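Local coordinates for type IV secretion system protein DotB (Yersinia pseudotuberculosis IP 31758, PDB 6GEF) that probably hydrolyses ATP to power type IVb secretion, as a hexamer-forming AAA+ ATPase of the GspE family, at residues A[153-158]-A[220-225]; A[201-206]-A[224-229]; A[192-197]-A[285-290]; A[111-116]-A[126-131]; A[53-58]-A[149-154]. One frame throughout, in Å; residues are numbered along the deposited sequence.

Contact 1: residues A[153-158]-A[220-225]; sequences IPLDPL and EFVYDN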
# COMPACT_ATOMS: atom_id res chain seq x y z
N ILE A 153 37.91 13.33 -15.14
CA ILE A 153 37.72 13.80 -13.77
C ILE A 153 38.81 14.86 -13.46
O ILE A 153 39.99 14.59 -13.64
CB ILE A 153 37.86 12.66 -12.76
CG1 ILE A 153 37.09 11.42 -13.24
CG2 ILE A 153 37.37 13.10 -11.38
CD1 ILE A 153 37.03 10.29 -12.23
N PRO A 154 38.41 16.08 -13.10
CA PRO A 154 39.40 17.04 -12.62
C PRO A 154 39.97 16.61 -11.27
O PRO A 154 39.25 16.05 -10.42
CB PRO A 154 38.59 18.34 -12.48
CG PRO A 154 37.20 17.91 -12.28
CD PRO A 154 37.06 16.66 -13.13
N LEU A 155 41.25 16.89 -11.07
CA LEU A 155 41.87 16.64 -9.76
C LEU A 155 41.69 17.86 -8.82
O LEU A 155 41.05 17.77 -7.78
CB LEU A 155 43.35 16.28 -9.90
CG LEU A 155 43.96 15.49 -8.77
CD1 LEU A 155 45.40 15.10 -9.12
CD2 LEU A 155 43.94 16.32 -7.51
N ASP A 156 42.28 18.99 -9.22
CA ASP A 156 42.51 20.10 -8.31
C ASP A 156 41.70 21.31 -8.76
O ASP A 156 41.73 21.65 -9.92
CB ASP A 156 44.01 20.46 -8.29
CG ASP A 156 44.77 19.77 -7.20
OD1 ASP A 156 44.11 19.28 -6.22
OD2 ASP A 156 46.02 19.71 -7.31
N PRO A 157 40.99 21.96 -7.83
CA PRO A 157 40.29 23.19 -8.20
C PRO A 157 41.21 24.17 -8.90
O PRO A 157 42.39 24.26 -8.56
CB PRO A 157 39.79 23.72 -6.86
CG PRO A 157 39.67 22.52 -5.99
CD PRO A 157 40.76 21.60 -6.42
N LEU A 158 40.68 24.90 -9.87
CA LEU A 158 41.47 25.86 -10.62
C LEU A 158 41.50 27.19 -9.88
O LEU A 158 40.52 27.60 -9.29
CB LEU A 158 40.89 26.06 -12.02
CG LEU A 158 41.23 24.98 -13.05
CD1 LEU A 158 40.52 23.69 -12.77
CD2 LEU A 158 40.88 25.49 -14.44
N GLU A 220 33.58 15.63 -7.83
CA GLU A 220 34.40 16.00 -8.95
C GLU A 220 35.82 16.40 -8.53
O GLU A 220 36.73 15.63 -8.59
CB GLU A 220 33.75 17.11 -9.77
CG GLU A 220 32.47 16.73 -10.45
CD GLU A 220 32.57 15.52 -11.35
OE1 GLU A 220 33.71 15.14 -11.72
OE2 GLU A 220 31.52 14.93 -11.70
N PHE A 221 35.97 17.60 -8.04
CA PHE A 221 37.22 18.13 -7.56
C PHE A 221 37.49 17.61 -6.15
O PHE A 221 36.57 17.31 -5.37
CB PHE A 221 37.22 19.64 -7.53
CG PHE A 221 37.01 20.27 -8.88
CD1 PHE A 221 35.71 20.36 -9.41
CD2 PHE A 221 38.08 20.76 -9.62
CE1 PHE A 221 35.51 20.93 -10.64
CE2 PHE A 221 37.87 21.33 -10.85
CZ PHE A 221 36.58 21.42 -11.37
N VAL A 222 38.79 17.45 -5.83
CA VAL A 222 39.22 17.10 -4.49
C VAL A 222 40.18 18.17 -3.99
O VAL A 222 40.83 18.87 -4.76
CB VAL A 222 39.88 15.71 -4.47
CG1 VAL A 222 38.89 14.66 -4.93
CG2 VAL A 222 41.16 15.68 -5.29
N TYR A 223 40.29 18.28 -2.68
CA TYR A 223 41.10 19.31 -2.02
C TYR A 223 42.22 18.70 -1.18
O TYR A 223 42.65 19.27 -0.18
CB TYR A 223 40.21 20.23 -1.16
CG TYR A 223 39.01 20.77 -1.89
CD1 TYR A 223 37.89 19.96 -2.14
CD2 TYR A 223 38.98 22.07 -2.32
CE1 TYR A 223 36.79 20.45 -2.82
CE2 TYR A 223 37.89 22.59 -3.00
CZ TYR A 223 36.80 21.76 -3.25
OH TYR A 223 35.69 22.25 -3.90
N ASP A 224 42.71 17.54 -1.61
CA ASP A 224 43.81 16.86 -0.92
C ASP A 224 45.08 17.68 -1.01
O ASP A 224 45.86 17.72 -0.03
CB ASP A 224 44.01 15.47 -1.48
CG ASP A 224 42.67 14.64 -1.43
OD1 ASP A 224 41.70 15.11 -0.83
OD2 ASP A 224 42.53 13.53 -1.93
N ASN A 225 45.30 18.38 -2.12
CA ASN A 225 46.55 19.10 -2.35
C ASN A 225 46.46 20.58 -1.99
O ASN A 225 47.40 21.32 -2.27
CB ASN A 225 47.00 18.92 -3.80
CG ASN A 225 47.14 17.46 -4.19
OD1 ASN A 225 47.65 16.67 -3.39
ND2 ASN A 225 46.68 17.08 -5.39

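Contact 2: residues A[201-206]-A[224-229]; sequences IMENDT and DNIKSA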
# COMPACT_ATOMS: atom_id res chain seq x y z
N ILE A 201 38.90 30.03 -0.65
CA ILE A 201 38.52 30.18 0.75
C ILE A 201 39.57 29.55 1.66
O ILE A 201 40.05 30.19 2.60
CB ILE A 201 37.11 29.58 1.01
CG1 ILE A 201 36.04 30.58 0.59
CG2 ILE A 201 36.94 29.20 2.47
CD1 ILE A 201 34.63 30.07 0.82
N MET A 202 39.94 28.31 1.38
CA MET A 202 40.93 27.62 2.21
C MET A 202 42.29 28.34 2.18
O MET A 202 42.93 28.46 3.22
CB MET A 202 41.09 26.18 1.74
CG MET A 202 39.88 25.32 1.89
SD MET A 202 40.11 23.65 1.24
CE MET A 202 41.12 22.95 2.55
N GLU A 203 42.67 28.85 1.02
CA GLU A 203 44.04 29.35 0.86
C GLU A 203 44.21 30.79 1.37
O GLU A 203 45.27 31.13 1.86
CB GLU A 203 44.45 29.28 -0.61
CG GLU A 203 44.74 27.87 -1.10
CD GLU A 203 45.04 27.82 -2.58
OE1 GLU A 203 45.60 26.80 -3.05
OE2 GLU A 203 44.71 28.82 -3.30
N ASN A 204 43.14 31.58 1.32
CA ASN A 204 43.21 32.99 1.66
C ASN A 204 42.44 33.26 2.95
O ASN A 204 41.75 32.40 3.47
CB ASN A 204 42.63 33.85 0.51
CG ASN A 204 43.40 33.72 -0.77
OD1 ASN A 204 43.58 32.61 -1.29
ND2 ASN A 204 43.82 34.84 -1.31
N ASP A 205 42.60 34.47 3.47
CA ASP A 205 41.88 34.93 4.65
C ASP A 205 40.53 35.48 4.16
O ASP A 205 40.45 36.56 3.59
CB ASP A 205 42.69 35.98 5.41
CG ASP A 205 42.02 36.42 6.69
OD1 ASP A 205 40.81 36.22 6.84
OD2 ASP A 205 42.66 37.03 7.54
N THR A 206 39.47 34.75 4.47
CA THR A 206 38.12 35.07 4.02
C THR A 206 37.19 35.05 5.24
O THR A 206 37.48 34.43 6.24
CB THR A 206 37.64 34.04 2.99
OG1 THR A 206 36.26 34.24 2.69
CG2 THR A 206 37.79 32.63 3.49
N ASP A 224 42.71 17.54 -1.61
CA ASP A 224 43.81 16.86 -0.92
C ASP A 224 45.08 17.68 -1.01
O ASP A 224 45.86 17.72 -0.03
CB ASP A 224 44.01 15.47 -1.48
CG ASP A 224 42.67 14.64 -1.43
OD1 ASP A 224 41.70 15.11 -0.83
OD2 ASP A 224 42.53 13.53 -1.93
N ASN A 225 45.30 18.38 -2.12
CA ASN A 225 46.55 19.10 -2.35
C ASN A 225 46.46 20.58 -1.99
O ASN A 225 47.40 21.32 -2.27
CB ASN A 225 47.00 18.92 -3.80
CG ASN A 225 47.14 17.46 -4.19
OD1 ASN A 225 47.65 16.67 -3.39
ND2 ASN A 225 46.68 17.08 -5.39
N ILE A 226 45.36 21.02 -1.39
CA ILE A 226 45.18 22.41 -1.03
C ILE A 226 45.59 22.58 0.42
O ILE A 226 45.00 22.00 1.34
CB ILE A 226 43.72 22.85 -1.23
CG1 ILE A 226 43.18 22.39 -2.58
CG2 ILE A 226 43.59 24.37 -1.07
CD1 ILE A 226 43.96 22.91 -3.77
N LYS A 227 46.64 23.37 0.65
CA LYS A 227 47.06 23.76 1.98
C LYS A 227 46.22 24.95 2.46
O LYS A 227 46.06 25.94 1.74
CB LYS A 227 48.52 24.17 1.93
CG LYS A 227 49.30 23.83 0.65
CD LYS A 227 50.74 24.27 0.83
CE LYS A 227 51.53 24.22 -0.48
NZ LYS A 227 52.94 24.62 -0.24
N SER A 228 45.67 24.83 3.65
CA SER A 228 44.95 25.91 4.30
C SER A 228 45.54 26.16 5.68
O SER A 228 46.05 25.24 6.33
CB SER A 228 43.44 25.59 4.44
OG SER A 228 42.74 26.64 5.05
N ALA A 229 45.43 27.41 6.13
CA ALA A 229 45.93 27.79 7.44
C ALA A 229 44.92 27.61 8.55
O ALA A 229 45.30 27.64 9.72
CB ALA A 229 46.44 29.24 7.41

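Contact 3: residues A[192-197]-A[285-290]; sequences TTFSSI and FATVHS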
# COMPACT_ATOMS: atom_id res chain seq x y z
N THR A 192 33.00 23.65 -11.01
CA THR A 192 34.30 24.28 -11.11
C THR A 192 34.28 25.64 -10.42
O THR A 192 35.26 26.02 -9.73
CB THR A 192 34.74 24.41 -12.58
OG1 THR A 192 34.01 25.45 -13.20
CG2 THR A 192 34.48 23.10 -13.30
N THR A 193 33.24 26.44 -10.64
CA THR A 193 33.12 27.71 -9.95
C THR A 193 33.21 27.52 -8.43
O THR A 193 34.02 28.19 -7.75
CB THR A 193 31.84 28.41 -10.33
OG1 THR A 193 31.89 28.79 -11.71
CG2 THR A 193 31.59 29.63 -9.46
N PHE A 194 32.39 26.63 -7.89
CA PHE A 194 32.34 26.46 -6.44
C PHE A 194 33.60 25.84 -5.88
O PHE A 194 34.05 26.20 -4.80
CB PHE A 194 31.11 25.62 -6.04
CG PHE A 194 29.89 26.44 -5.69
CD1 PHE A 194 30.01 27.68 -5.13
CD2 PHE A 194 28.63 25.98 -5.97
CE1 PHE A 194 28.90 28.43 -4.82
CE2 PHE A 194 27.50 26.70 -5.67
CZ PHE A 194 27.64 27.94 -5.09
N SER A 195 34.21 24.93 -6.63
CA SER A 195 35.49 24.35 -6.22
C SER A 195 36.56 25.41 -6.17
O SER A 195 37.30 25.51 -5.19
CB SER A 195 35.86 23.20 -7.16
OG SER A 195 35.90 23.63 -8.50
N SER A 196 36.68 26.21 -7.22
CA SER A 196 37.64 27.33 -7.20
C SER A 196 37.38 28.24 -6.01
O SER A 196 38.30 28.59 -5.28
CB SER A 196 37.55 28.11 -8.52
OG SER A 196 38.13 27.37 -9.57
N ILE A 197 36.12 28.61 -5.79
CA ILE A 197 35.79 29.48 -4.67
C ILE A 197 36.20 28.85 -3.32
O ILE A 197 36.65 29.53 -2.42
CB ILE A 197 34.29 29.85 -4.67
CG1 ILE A 197 33.95 30.72 -5.87
CG2 ILE A 197 33.92 30.56 -3.38
CD1 ILE A 197 32.55 31.31 -5.86
N PHE A 285 26.59 27.08 0.19
CA PHE A 285 26.68 27.12 -1.28
C PHE A 285 25.70 26.10 -1.87
O PHE A 285 25.71 24.94 -1.49
CB PHE A 285 28.08 26.79 -1.74
CG PHE A 285 29.12 27.81 -1.34
CD1 PHE A 285 28.74 29.05 -0.83
CD2 PHE A 285 30.47 27.53 -1.46
CE1 PHE A 285 29.67 29.97 -0.46
CE2 PHE A 285 31.41 28.48 -1.08
CZ PHE A 285 31.02 29.69 -0.56
N ALA A 286 24.84 26.57 -2.76
CA ALA A 286 23.94 25.71 -3.50
C ALA A 286 23.99 26.04 -4.97
O ALA A 286 24.29 27.17 -5.36
CB ALA A 286 22.47 25.86 -3.00
N THR A 287 23.70 25.03 -5.80
CA THR A 287 23.46 25.24 -7.22
C THR A 287 22.02 25.15 -7.57
O THR A 287 21.21 24.60 -6.85
CB THR A 287 24.26 24.15 -8.01
OG1 THR A 287 23.73 22.84 -7.72
CG2 THR A 287 25.75 24.21 -7.66
N VAL A 288 21.67 25.72 -8.70
CA VAL A 288 20.26 25.83 -9.17
C VAL A 288 20.32 25.69 -10.69
O VAL A 288 21.15 26.29 -11.37
CB VAL A 288 19.57 27.14 -8.78
CG1 VAL A 288 18.13 26.88 -8.48
CG2 VAL A 288 20.21 27.76 -7.55
N HIS A 289 19.40 24.88 -11.24
CA HIS A 289 19.23 24.72 -12.66
C HIS A 289 18.28 25.83 -13.17
O HIS A 289 17.07 25.65 -13.32
CB HIS A 289 18.70 23.34 -12.98
CG HIS A 289 19.71 22.25 -12.83
ND1 HIS A 289 20.98 22.47 -12.32
CD2 HIS A 289 19.63 20.92 -13.06
CE1 HIS A 289 21.64 21.32 -12.27
NE2 HIS A 289 20.85 20.37 -12.71
N SER A 290 18.87 27.00 -13.40
CA SER A 290 18.16 28.10 -14.00
C SER A 290 19.09 28.92 -14.88
O SER A 290 20.30 28.88 -14.70
CB SER A 290 17.52 29.00 -12.91
OG SER A 290 16.32 28.47 -12.43

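Contact 4: residues A[111-116]-A[126-131]; sequences RYEVFH and KQRFGY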
# COMPACT_ATOMS: atom_id res chain seq x y z
N ARG A 111 35.82 3.69 -12.90
CA ARG A 111 36.84 4.68 -13.17
C ARG A 111 38.00 4.04 -13.93
O ARG A 111 38.32 2.87 -13.74
CB ARG A 111 37.34 5.26 -11.87
CG ARG A 111 36.34 6.25 -11.21
CD ARG A 111 36.24 6.04 -9.71
NE ARG A 111 35.74 4.70 -9.40
CZ ARG A 111 34.46 4.34 -9.40
NH1 ARG A 111 34.13 3.09 -9.10
NH2 ARG A 111 33.52 5.24 -9.74
N TYR A 112 38.60 4.81 -14.83
CA TYR A 112 39.68 4.35 -15.68
C TYR A 112 40.78 5.41 -15.68
O TYR A 112 40.54 6.54 -16.10
CB TYR A 112 39.17 4.11 -17.11
CG TYR A 112 40.24 3.63 -18.08
CD1 TYR A 112 40.63 2.30 -18.12
CD2 TYR A 112 40.88 4.53 -18.92
CE1 TYR A 112 41.60 1.87 -19.00
CE2 TYR A 112 41.84 4.12 -19.81
CZ TYR A 112 42.21 2.79 -19.84
OH TYR A 112 43.18 2.34 -20.72
N GLU A 113 41.98 5.01 -15.25
CA GLU A 113 43.07 5.96 -15.04
C GLU A 113 44.15 5.74 -16.07
O GLU A 113 44.47 4.60 -16.43
CB GLU A 113 43.66 5.78 -13.64
CG GLU A 113 42.68 5.41 -12.54
CD GLU A 113 41.82 6.60 -12.07
OE1 GLU A 113 40.84 6.39 -11.35
OE2 GLU A 113 42.15 7.73 -12.43
N VAL A 114 44.70 6.84 -16.59
CA VAL A 114 45.80 6.79 -17.56
C VAL A 114 46.85 7.80 -17.11
O VAL A 114 46.52 8.90 -16.67
CB VAL A 114 45.28 7.12 -19.00
CG1 VAL A 114 43.86 6.68 -19.19
CG2 VAL A 114 45.40 8.58 -19.30
N PHE A 115 48.10 7.43 -17.32
CA PHE A 115 49.23 8.15 -16.69
C PHE A 115 50.02 8.85 -17.78
O PHE A 115 50.41 8.22 -18.78
CB PHE A 115 50.15 7.19 -15.90
CG PHE A 115 49.44 6.38 -14.87
CD1 PHE A 115 48.72 5.22 -15.24
CD2 PHE A 115 49.43 6.78 -13.54
CE1 PHE A 115 48.00 4.51 -14.30
CE2 PHE A 115 48.74 6.04 -12.58
CZ PHE A 115 48.02 4.90 -12.96
N HIS A 116 50.24 10.14 -17.61
CA HIS A 116 51.02 10.91 -18.59
C HIS A 116 52.45 10.36 -18.68
O HIS A 116 53.09 10.14 -17.66
CB HIS A 116 51.08 12.37 -18.18
CG HIS A 116 51.25 13.33 -19.31
ND1 HIS A 116 52.16 13.18 -20.34
CD2 HIS A 116 50.57 14.47 -19.59
CE1 HIS A 116 52.05 14.18 -21.19
NE2 HIS A 116 51.08 14.97 -20.77
N LYS A 126 54.22 9.69 -11.34
CA LYS A 126 53.68 10.03 -12.65
C LYS A 126 52.28 10.64 -12.48
O LYS A 126 51.43 10.08 -11.76
CB LYS A 126 53.57 8.80 -13.54
CG LYS A 126 54.81 8.03 -13.87
CD LYS A 126 55.21 7.06 -12.76
CE LYS A 126 56.18 6.01 -13.29
NZ LYS A 126 57.26 5.69 -12.29
N GLN A 127 52.05 11.79 -13.12
CA GLN A 127 50.78 12.43 -13.06
C GLN A 127 49.68 11.55 -13.64
O GLN A 127 49.89 10.88 -14.67
CB GLN A 127 50.82 13.77 -13.79
CG GLN A 127 49.50 14.57 -13.72
CD GLN A 127 49.06 14.85 -12.29
OE1 GLN A 127 48.97 13.93 -11.48
NE2 GLN A 127 48.79 16.12 -11.97
N ARG A 128 48.51 11.55 -13.00
CA ARG A 128 47.47 10.57 -13.27
C ARG A 128 46.18 11.26 -13.66
O ARG A 128 45.82 12.29 -13.08
CB ARG A 128 47.24 9.70 -12.04
CG ARG A 128 46.14 8.67 -12.20
CD ARG A 128 45.60 8.22 -10.84
NE ARG A 128 45.82 9.20 -9.79
CZ ARG A 128 46.33 8.91 -8.59
NH1 ARG A 128 46.68 7.66 -8.28
NH2 ARG A 128 46.50 9.89 -7.70
N PHE A 129 45.50 10.72 -14.66
CA PHE A 129 44.25 11.28 -15.18
C PHE A 129 43.15 10.24 -15.04
O PHE A 129 43.27 9.14 -15.56
CB PHE A 129 44.44 11.67 -16.65
CG PHE A 129 45.20 12.95 -16.82
CD1 PHE A 129 46.60 12.99 -16.62
CD2 PHE A 129 44.52 14.11 -17.23
CE1 PHE A 129 47.28 14.17 -16.78
CE2 PHE A 129 45.20 15.30 -17.41
CZ PHE A 129 46.59 15.32 -17.19
N GLY A 130 42.08 10.64 -14.35
CA GLY A 130 40.92 9.77 -14.17
C GLY A 130 39.86 10.02 -15.20
O GLY A 130 39.71 11.12 -15.72
N TYR A 131 39.10 8.98 -15.47
CA TYR A 131 37.89 9.05 -16.31
C TYR A 131 36.78 8.28 -15.64
O TYR A 131 37.01 7.23 -15.06
CB TYR A 131 38.17 8.50 -17.71
CG TYR A 131 39.07 9.38 -18.55
CD1 TYR A 131 40.46 9.35 -18.39
CD2 TYR A 131 38.53 10.26 -19.50
CE1 TYR A 131 41.26 10.16 -19.15
CE2 TYR A 131 39.37 11.05 -20.25
CZ TYR A 131 40.74 11.00 -20.06
OH TYR A 131 41.55 11.79 -20.86

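Contact 5: residues A[53-58]-A[149-154]; sequences ASDIII and VMRSIP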
# COMPACT_ATOMS: atom_id res chain seq x y z
N ALA A 53 40.05 17.21 -24.19
CA ALA A 53 38.70 16.70 -24.39
C ALA A 53 38.07 16.38 -23.04
O ALA A 53 38.70 15.77 -22.18
CB ALA A 53 38.72 15.45 -25.26
N SER A 54 36.83 16.81 -22.85
CA SER A 54 36.10 16.50 -21.64
C SER A 54 35.59 15.06 -21.64
O SER A 54 35.63 14.37 -20.62
CB SER A 54 34.95 17.49 -21.43
OG SER A 54 34.21 17.64 -22.60
N ASP A 55 35.12 14.60 -22.77
CA ASP A 55 34.46 13.29 -22.88
C ASP A 55 34.97 12.58 -24.13
O ASP A 55 35.23 13.21 -25.15
CB ASP A 55 32.92 13.41 -22.97
CG ASP A 55 32.34 14.42 -21.98
OD1 ASP A 55 32.46 15.64 -22.25
OD2 ASP A 55 31.85 13.99 -20.92
N ILE A 56 35.11 11.27 -24.03
CA ILE A 56 35.52 10.42 -25.13
C ILE A 56 34.46 9.32 -25.28
O ILE A 56 34.00 8.73 -24.30
CB ILE A 56 36.91 9.79 -24.91
CG1 ILE A 56 37.10 8.60 -25.87
CG2 ILE A 56 37.11 9.37 -23.52
CD1 ILE A 56 38.41 7.88 -25.70
N ILE A 57 34.05 9.09 -26.52
CA ILE A 57 33.00 8.15 -26.86
C ILE A 57 33.57 7.08 -27.75
O ILE A 57 34.10 7.39 -28.82
CB ILE A 57 31.80 8.87 -27.56
CG1 ILE A 57 31.40 10.11 -26.76
CG2 ILE A 57 30.62 7.93 -27.68
CD1 ILE A 57 30.19 10.81 -27.32
N ILE A 58 33.43 5.84 -27.33
CA ILE A 58 33.78 4.67 -28.15
C ILE A 58 32.49 3.94 -28.47
O ILE A 58 31.83 3.41 -27.58
CB ILE A 58 34.77 3.75 -27.43
CG1 ILE A 58 35.98 4.54 -26.90
CG2 ILE A 58 35.22 2.63 -28.34
CD1 ILE A 58 35.72 5.35 -25.66
N VAL A 149 31.39 5.65 -22.69
CA VAL A 149 31.61 7.08 -22.50
C VAL A 149 32.51 7.29 -21.31
O VAL A 149 32.24 6.79 -20.23
CB VAL A 149 30.26 7.81 -22.30
CG1 VAL A 149 30.48 9.30 -22.14
CG2 VAL A 149 29.35 7.59 -23.51
N MET A 150 33.60 8.02 -21.52
CA MET A 150 34.56 8.34 -20.48
C MET A 150 34.58 9.85 -20.28
O MET A 150 34.74 10.60 -21.23
CB MET A 150 35.97 7.86 -20.86
CG MET A 150 36.01 6.45 -21.42
SD MET A 150 37.65 5.68 -21.17
CE MET A 150 38.59 6.70 -22.26
N ARG A 151 34.43 10.27 -19.02
CA ARG A 151 34.35 11.68 -18.67
C ARG A 151 35.55 12.01 -17.80
O ARG A 151 35.65 11.54 -16.65
CB ARG A 151 33.03 11.99 -17.92
CG ARG A 151 31.81 11.92 -18.83
CD ARG A 151 30.54 11.51 -18.10
NE ARG A 151 30.66 10.19 -17.47
CZ ARG A 151 30.13 9.85 -16.30
NH1 ARG A 151 29.43 10.76 -15.57
NH2 ARG A 151 30.28 8.60 -15.86
N SER A 152 36.45 12.84 -18.32
CA SER A 152 37.61 13.28 -17.54
C SER A 152 37.19 13.77 -16.15
O SER A 152 36.24 14.50 -16.02
CB SER A 152 38.37 14.38 -18.28
OG SER A 152 37.73 15.62 -18.11
N ILE A 153 37.91 13.33 -15.14
CA ILE A 153 37.72 13.80 -13.77
C ILE A 153 38.81 14.86 -13.46
O ILE A 153 39.99 14.59 -13.64
CB ILE A 153 37.86 12.66 -12.76
CG1 ILE A 153 37.09 11.42 -13.24
CG2 ILE A 153 37.37 13.10 -11.38
CD1 ILE A 153 37.03 10.29 -12.23
N PRO A 154 38.41 16.08 -13.10
CA PRO A 154 39.40 17.04 -12.62
C PRO A 154 39.97 16.61 -11.27
O PRO A 154 39.25 16.05 -10.42
CB PRO A 154 38.59 18.34 -12.48
CG PRO A 154 37.20 17.91 -12.28
CD PRO A 154 37.06 16.66 -13.13

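Contact 1: residues A[153-158]-A[220-225]
F221 provides the flat surface on which the loops 153-158 and 220-225 meet, and P154 lies over one face of it. The phenyl ring has CG anti to the carbonyl carbon (chi1 -60°), which presents that face to the proline: P154 CG stands 3.7 Å from the centroid of the F221 ring, close to the ring normal, in a CH-pi contact. L158 CD1 comes instead to the ring edge, 4.0 Å from F221 CE2. A second proline serves a second aromatic residue, P157 CG lying 3.5 Å from Y223 CE2. Between these pairs V222 N donates an almost straight hydrogen bond of 3.0 Å to L155 O. The CB of L155 points away from the other loop, yet its CG, anti to the backbone N (chi1 -156°), carries CD2 back to 3.6 Å from V222 CG2. The D156 carboxylate and N225 amide planes stand 88° apart, joined by weak bonds from ND2. E220 bends at chi2, and its OE1 forms a salt bridge with R132. The contact thus fastens the linker after strand 143-153 to the ATPase domain, where F221 and Y223 rest on helix 187-203 while V222 and Y223 pack against strand 232-237.

Contact 2: residues A[201-206]-A[224-229]
The C-terminal end of helix 187-203, the helix that follows the probable P-loop, is where the loop 224-229 comes alongside. As the helix runs out, M202 O accepts a hydrogen bond from outside it, S228 OG donating to M202 O at 2.6 Å. The chi1 of S228 makes this possible, since OG is anti to its backbone N (-179°) and so reaches across to the helix. The hydroxyl approaches from above the carbonyl plane, 27° out of it, and not along a lone pair. The same OG weakly accepts from H230 N and S231 N, so one hydroxyl joins the helix end to the residues just beyond the segment.

Around this bond the side chains pack by their carbons. M202 CB lies 3.6 Å from S228 CB, and the methionine chain bends at chi3 (76°), which brings CE to 4.0 Å from S228 CB. E203 extends beyond CG and crosses I226 at about a right angle, with E203 CG 3.7 Å from I226 CG2. Its OE1 is directed to a salt bridge with R199. K227 and A229 pack on H19 of a second subunit. The loop before strand 232-237 thus lies against the end of a helix linking parallel strands 179-183 and 211-216, between which strands 284-288 and 259-264 lie in the sheet: a beta-alpha-beta crossover of the kind that follows the P-loop in P-loop NTPases.

Contact 3: residues A[192-197]-A[285-290]
Two phenylalanine rings here lie almost parallel and yet hardly overlap. The planes of F194 and F285 differ by 3°, but the rings are slid apart until their centroids are 4.9 Å from each other. What occupies the face of F194 is the stem of the other residue: F285 CB stands 3.7 Å from the centroid of the F194 ring, 20° off its normal, a CH-pi contact displaced toward the rim. F285 CG is anti to its carbonyl carbon, so its own ring continues past that of F194, with F285 CG 3.5 Å from F194 CE1.

The edge of the F194 ring is used as well. A286 O lies in the ring plane, 3.3 Å from F194 CE2, an approach in which the carbonyl oxygen would meet the slightly positive rim of the ring. T287 CG2 joins it at the edge, 3.6 Å from the same CE2; the methyl is anti to the carbonyl carbon of T287, while OG1 takes the crowded position between N and C. One turn farther along the helix, I197 CG2 comes to 4.0 Å from F285 CE2.

No hydrogen bond crosses this buried interface. The strand pairs its backbone with strands 179-183 and 259-264, and M261 and V182 also touch F194. T287 also touches K190 of the probable Walker A motif. The segment 192-197 of helix 187-203 runs nearly antiparallel to 285-288 (167°), so that the helix lies on the central sheet in the helix-on-sheet layer typical of the P-loop NTPase core.

Contact 4: residues A[111-116]-A[126-131]
V114 and F129 exchange a complete pair of backbone hydrogen bonds, the antiparallel hydrogen-bonded pairing at the heart of this contact. V114 N donates to F129 O at 2.9 Å, with an N-H...O angle of 164°, and F129 N returns a bond to V114 O, each donor in the plane of the carbonyl that accepts it. Toward the connecting loop H116 N donates to Q127 O, 3.1 Å, nearly along the C=O axis; at the other end Y112 N reaches Y131 O. Between these bonds the CA-H of E113 points at F129 O, CA to O 3.2 Å.

On one face F115 and R128 lie side by side and point the same way, R128 CG 3.7 Å from F115 CE2, with the ring and guanidinium planes 54° apart. E113 bends at chi2 (-76°), which folds its carboxylate back across G130; the charged atoms of E113 and R128 do not touch, though the opposite charges may attract weakly. On the other face V114 CG2 meets F129 CB at 4.2 Å, and V114 CG1 approaches Y131 CE1.

Farther out, Q127 turns its side chain onto its own backbone, where OE1 accepts R128 N on a lone pair (2.9 Å). Helix 38-50 packs on the V114 and F129 face, with F41 against Y112, V45 against V114 and L49 against F129. Strand 108-115 is outermost in this chain's antiparallel sheet, whereas strand 128-140 has strand 143-153 as its other neighbour.

Contact 5: residues A[53-58]-A[149-154]
I56 O is gripped by one hydrogen bond and one C-H...O contact: M150 N donates to it at 2.9 Å and 170°, and V149 CA adds the weaker touch. The pairing belongs to the antiparallel sheet of the N-terminal domain, where strands 53-59 and 143-153 lie side by side. I56 N returns a bond to M150 O, completing a hydrogen-bonded pair, and S152 N donates to S54 O, 2.9 Å, nearly along the C=O axis. S54 OG has both K67 O, on strand 65-68, and D55 OD1 within hydrogen-bonding reach.

On the face of D55 and R151 the carboxylate and guanidinium planes are 14° apart, but the charged ends do not meet: D55 OD2 lies alongside the aliphatic stem of R151, whose guanidinium extends beyond it, with D55 OD2 5.3 Å from R151 NE. Here D55 and V149 pack on T256 of a third subunit, so this face also borders the hexamer interface. The face of I56 and M150 is turned to helix 38-50, F48 touching I56 and V45 touching M150. There the two side chains point the same way, and the methionine, bent at chi3 (-68°), curls its methyl back so that M150 CE sits 3.6 Å from I56 CD1.

How the contacts relate
From the N terminus, contact 5 opens first, at 53-58, and closes about 90 residues later at 149-154; contact 4 is nested within that loop, and the two meet where strands 128-140 and 143-153 run side by side. Contact 1 starts where contact 5 ends, sharing I153 and P154, and closes at 220-225, tying the N-terminal sheet to the ATPase domain. It crosses contact 3, whose helical segment lies inside the loop of contact 1 and which closes beyond it at 285-290; L158 and S196 probably form a hydrogen bond where they meet. Contact 2 is nested inside contact 3, shares helix 187-203 with it, and ends on the same loop as contact 1.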